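Local atomic coordinates of putative arylalkylamine N-Acetyltransferase 7 (Aedes aegypti, PDB entry 4FD7), a protein that probably acts as an N-acetyltransferase of the GNAT family, moving the acetyl group of acetyl-CoA onto arylalkylamine substrates. Residues T195-V200 / K231-R236. Residues are numbered along the deposited sequence; the frame is centred on the assembly and turned at random.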
ATOM      1  N   THR A 195      -0.146  12.818  -1.124  1.00 23.74           N
ATOM      2  CA  THR A 195      -1.144  13.676  -1.770  1.00 24.21           C
ATOM      3  C   THR A 195      -2.449  12.918  -2.041  1.00 21.92           C
ATOM      4  O   THR A 195      -3.550  13.425  -1.785  1.00 23.23           O
ATOM      5  CB  THR A 195      -0.580  14.257  -3.092  1.00 26.58           C
ATOM      6  OG1 THR A 195       0.533  15.114  -2.798  1.00 27.53           O
ATOM      7  CG2 THR A 195      -1.648  15.046  -3.852  1.00 29.33           C
ATOM      8  N   ALA A 196      -2.301  11.698  -2.546  1.00 21.37           N
ATOM      9  CA  ALA A 196      -3.425  10.831  -2.892  1.00 20.18           C
ATOM     10  C   ALA A 196      -4.224  10.490  -1.642  1.00 18.73           C
ATOM     11  O   ALA A 196      -5.465  10.602  -1.603  1.00 19.72           O
ATOM     12  CB  ALA A 196      -2.906   9.580  -3.543  1.00 18.82           C
ATOM     13  N   ALA A 197      -3.496  10.103  -0.597  1.00 17.79           N
ATOM     14  CA  ALA A 197      -4.147   9.747   0.656  1.00 16.76           C
ATOM     15  C   ALA A 197      -4.880  10.958   1.224  1.00 19.08           C
ATOM     16  O   ALA A 197      -5.989  10.840   1.747  1.00 16.83           O
ATOM     17  CB  ALA A 197      -3.125   9.196   1.650  1.00 17.32           C
ATOM     18  N   THR A 198      -4.268  12.133   1.101  1.00 18.25           N
ATOM     19  CA  THR A 198      -4.897  13.355   1.596  1.00 20.90           C
ATOM     20  C   THR A 198      -6.205  13.613   0.859  1.00 20.09           C
ATOM     21  O   THR A 198      -7.244  13.859   1.482  1.00 24.14           O
ATOM     22  CB  THR A 198      -3.954  14.563   1.475  1.00 23.45           C
ATOM     23  OG1 THR A 198      -2.913  14.445   2.461  1.00 23.73           O
ATOM     24  CG2 THR A 198      -4.715  15.882   1.686  1.00 25.15           C
ATOM     25  N   ARG A 199      -6.163  13.506  -0.462  1.00 22.10           N
ATOM     26  CA  ARG A 199      -7.357  13.722  -1.272  1.00 22.41           C
ATOM     27  C   ARG A 199      -8.505  12.751  -0.942  1.00 23.79           C
ATOM     28  O   ARG A 199      -9.688  13.115  -1.043  1.00 23.91           O
ATOM     29  CB  ARG A 199      -6.986  13.755  -2.765  1.00 25.50           C
ATOM     30  CG  ARG A 199      -6.068  14.946  -3.087  1.00 29.24           C
ATOM     31  CD  ARG A 199      -5.681  15.059  -4.563  1.00 32.07           C
ATOM     32  NE  ARG A 199      -5.103  16.370  -4.880  1.00 34.76           N
ATOM     33  CZ  ARG A 199      -5.833  17.449  -5.162  1.00 37.58           C
ATOM     34  NH1 ARG A 199      -7.160  17.364  -5.159  1.00 34.25           N
ATOM     35  NH2 ARG A 199      -5.247  18.606  -5.449  1.00 35.69           N
ATOM     36  N   VAL A 200      -8.168  11.532  -0.511  1.00 21.64           N
ATOM     37  CA  VAL A 200      -9.204  10.593  -0.048  1.00 20.04           C
ATOM     38  C   VAL A 200      -9.784  10.947   1.337  1.00 21.43           C
ATOM     39  O   VAL A 200     -10.888  10.531   1.701  1.00 22.24           O
ATOM     40  CB  VAL A 200      -8.666   9.145  -0.085  1.00 19.06           C
ATOM     41  CG1 VAL A 200      -9.593   8.160   0.633  1.00 20.01           C
ATOM     42  CG2 VAL A 200      -8.475   8.718  -1.534  1.00 18.98           C
ATOM     43  N   LYS A 231       5.174   9.537   6.248  1.00 18.94           N
ATOM     44  CA  LYS A 231       3.994   9.882   7.042  1.00 16.83           C
ATOM     45  C   LYS A 231       3.072   8.700   7.294  1.00 17.76           C
ATOM     46  O   LYS A 231       2.618   8.070   6.350  1.00 20.52           O
ATOM     47  CB  LYS A 231       3.194  10.989   6.352  1.00 18.48           C
ATOM     48  CG  LYS A 231       3.955  12.275   6.107  1.00 21.91           C
ATOM     49  CD  LYS A 231       3.022  13.380   5.633  1.00 21.86           C
ATOM     50  CE  LYS A 231       3.788  14.618   5.190  1.00 24.97           C
ATOM     51  NZ  LYS A 231       2.873  15.714   4.745  1.00 25.48           N
ATOM     52  N   TYR A 232       2.705   8.479   8.554  1.00 16.51           N
ATOM     53  CA  TYR A 232       1.678   7.499   8.875  1.00 14.03           C
ATOM     54  C   TYR A 232       0.359   8.277   8.862  1.00 14.90           C
ATOM     55  O   TYR A 232       0.225   9.296   9.539  1.00 14.97           O
ATOM     56  CB  TYR A 232       1.921   6.836  10.228  1.00 16.20           C
ATOM     57  CG  TYR A 232       1.609   5.356  10.220  1.00 15.41           C
ATOM     58  CD1 TYR A 232       2.575   4.426   9.863  1.00 13.60           C
ATOM     59  CD2 TYR A 232       0.344   4.892  10.554  1.00 13.88           C
ATOM     60  CE1 TYR A 232       2.294   3.076   9.849  1.00 15.87           C
ATOM     61  CE2 TYR A 232       0.053   3.541  10.542  1.00 15.50           C
ATOM     62  CZ  TYR A 232       1.032   2.638  10.189  1.00 16.73           C
ATOM     63  OH  TYR A 232       0.748   1.292  10.175  1.00 16.57           O
ATOM     64  N   MET A 233      -0.599   7.803   8.075  1.00 15.42           N
ATOM     65  CA  MET A 233      -1.872   8.499   7.866  1.00 13.42           C
ATOM     66  C   MET A 233      -3.054   7.541   8.060  1.00 12.85           C
ATOM     67  O   MET A 233      -2.961   6.333   7.747  1.00 12.59           O
ATOM     68  CB  MET A 233      -1.913   9.174   6.492  1.00 14.70           C
ATOM     69  CG  MET A 233      -0.711  10.073   6.201  1.00 15.81           C
ATOM     70  SD  MET A 233      -0.771  10.690   4.504  1.00 17.24           S
ATOM     71  CE  MET A 233      -2.155  11.824   4.630  1.00 16.07           C
ATOM     72  N   SER A 234      -4.156   8.077   8.584  1.00 14.78           N
ATOM     73  CA  SER A 234      -5.323   7.247   8.920  1.00 12.63           C
ATOM     74  C   SER A 234      -6.663   7.772   8.396  1.00 13.71           C
ATOM     75  O   SER A 234      -6.874   8.973   8.261  1.00 14.93           O
ATOM     76  CB  SER A 234      -5.391   6.993  10.441  1.00 13.08           C
ATOM     77  OG  SER A 234      -5.428   8.193  11.189  1.00 14.72           O
ATOM     78  N   LEU A 235      -7.577   6.848   8.123  1.00 13.52           N
ATOM     79  CA  LEU A 235      -8.882   7.183   7.561  1.00 15.77           C
ATOM     80  C   LEU A 235      -9.972   6.395   8.260  1.00 16.12           C
ATOM     81  O   LEU A 235      -9.996   5.165   8.183  1.00 16.19           O
ATOM     82  CB  LEU A 235      -8.903   6.854   6.067  1.00 16.07           C
ATOM     83  CG  LEU A 235     -10.203   7.077   5.293  1.00 16.48           C
ATOM     84  CD1 LEU A 235     -10.499   8.568   5.152  1.00 21.37           C
ATOM     85  CD2 LEU A 235     -10.107   6.396   3.931  1.00 15.80           C
ATOM     86  N   ARG A 236     -10.873   7.105   8.938  1.00 15.99           N
ATOM     87  CA  ARG A 236     -12.068   6.476   9.491  1.00 19.35           C
ATOM     88  C   ARG A 236     -13.129   6.346   8.420  1.00 22.56           C
ATOM     89  O   ARG A 236     -13.468   7.315   7.730  1.00 21.73           O
ATOM     90  CB  ARG A 236     -12.634   7.271  10.666  1.00 23.42           C
ATOM     91  CG  ARG A 236     -11.894   7.047  11.966  1.00 20.31           C
ATOM     92  CD  ARG A 236     -12.728   7.517  13.152  1.00 21.05           C
ATOM     93  NE  ARG A 236     -13.839   6.623  13.484  1.00 17.69           N
ATOM     94  CZ  ARG A 236     -14.586   6.774  14.571  1.00 18.42           C
ATOM     95  NH1 ARG A 236     -14.332   7.779  15.401  1.00 19.36           N
ATOM     96  NH2 ARG A 236     -15.574   5.938  14.834  1.00 19.66           N
TER
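M233 and L235 meet A197, T198 and V200 through sulfur and aliphatic carbon, and no flat group takes part; the guanidinium of R199, turned off the other flank of the helix, has T195 CG2 at its edge, in plane. In the first of two small clusters, M233 SD lies 4.0 Å from A197 CB. The methionine chain is extended up to its sulfur and then bends (chi3 70°), bringing CE across the threonine side chain, 3.5 Å from T198 OG1. Alanine suits this position because a lone methyl lets the helix come close to the strand, with A197 CA 7.7 Å from M233 CA. Methionine is long and flexible enough to reach two successive helix residues. Threonine suits the exposed side: its hydroxyl, hydrogen-bonded to Q194 O one turn back, can lie beside the methionine methyl without losing a polar partner.

The second cluster joins two branched side chains at about a right angle: V200 CG1 is 3.8 Å from L235 CD2. With V200 CG1 anti to the backbone N (chi1 169°), that methyl is directed at the leucine, whose CD1 lies 4.0 Å from V200 O. Branched valine can also pack on T166 and L169 of helix 164-170, and leucine, one carbon longer, spans the gap.

F202 touches A197, M233 and L235. Helix 191-200 links strands 183-188 and 203-209 in a beta-alpha-beta crossover, and strand 229-236 runs antiparallel between those two. Segments 195-200 and 231-236 therefore point nearly the same way, their axes at 23° and 9.3 Å apart.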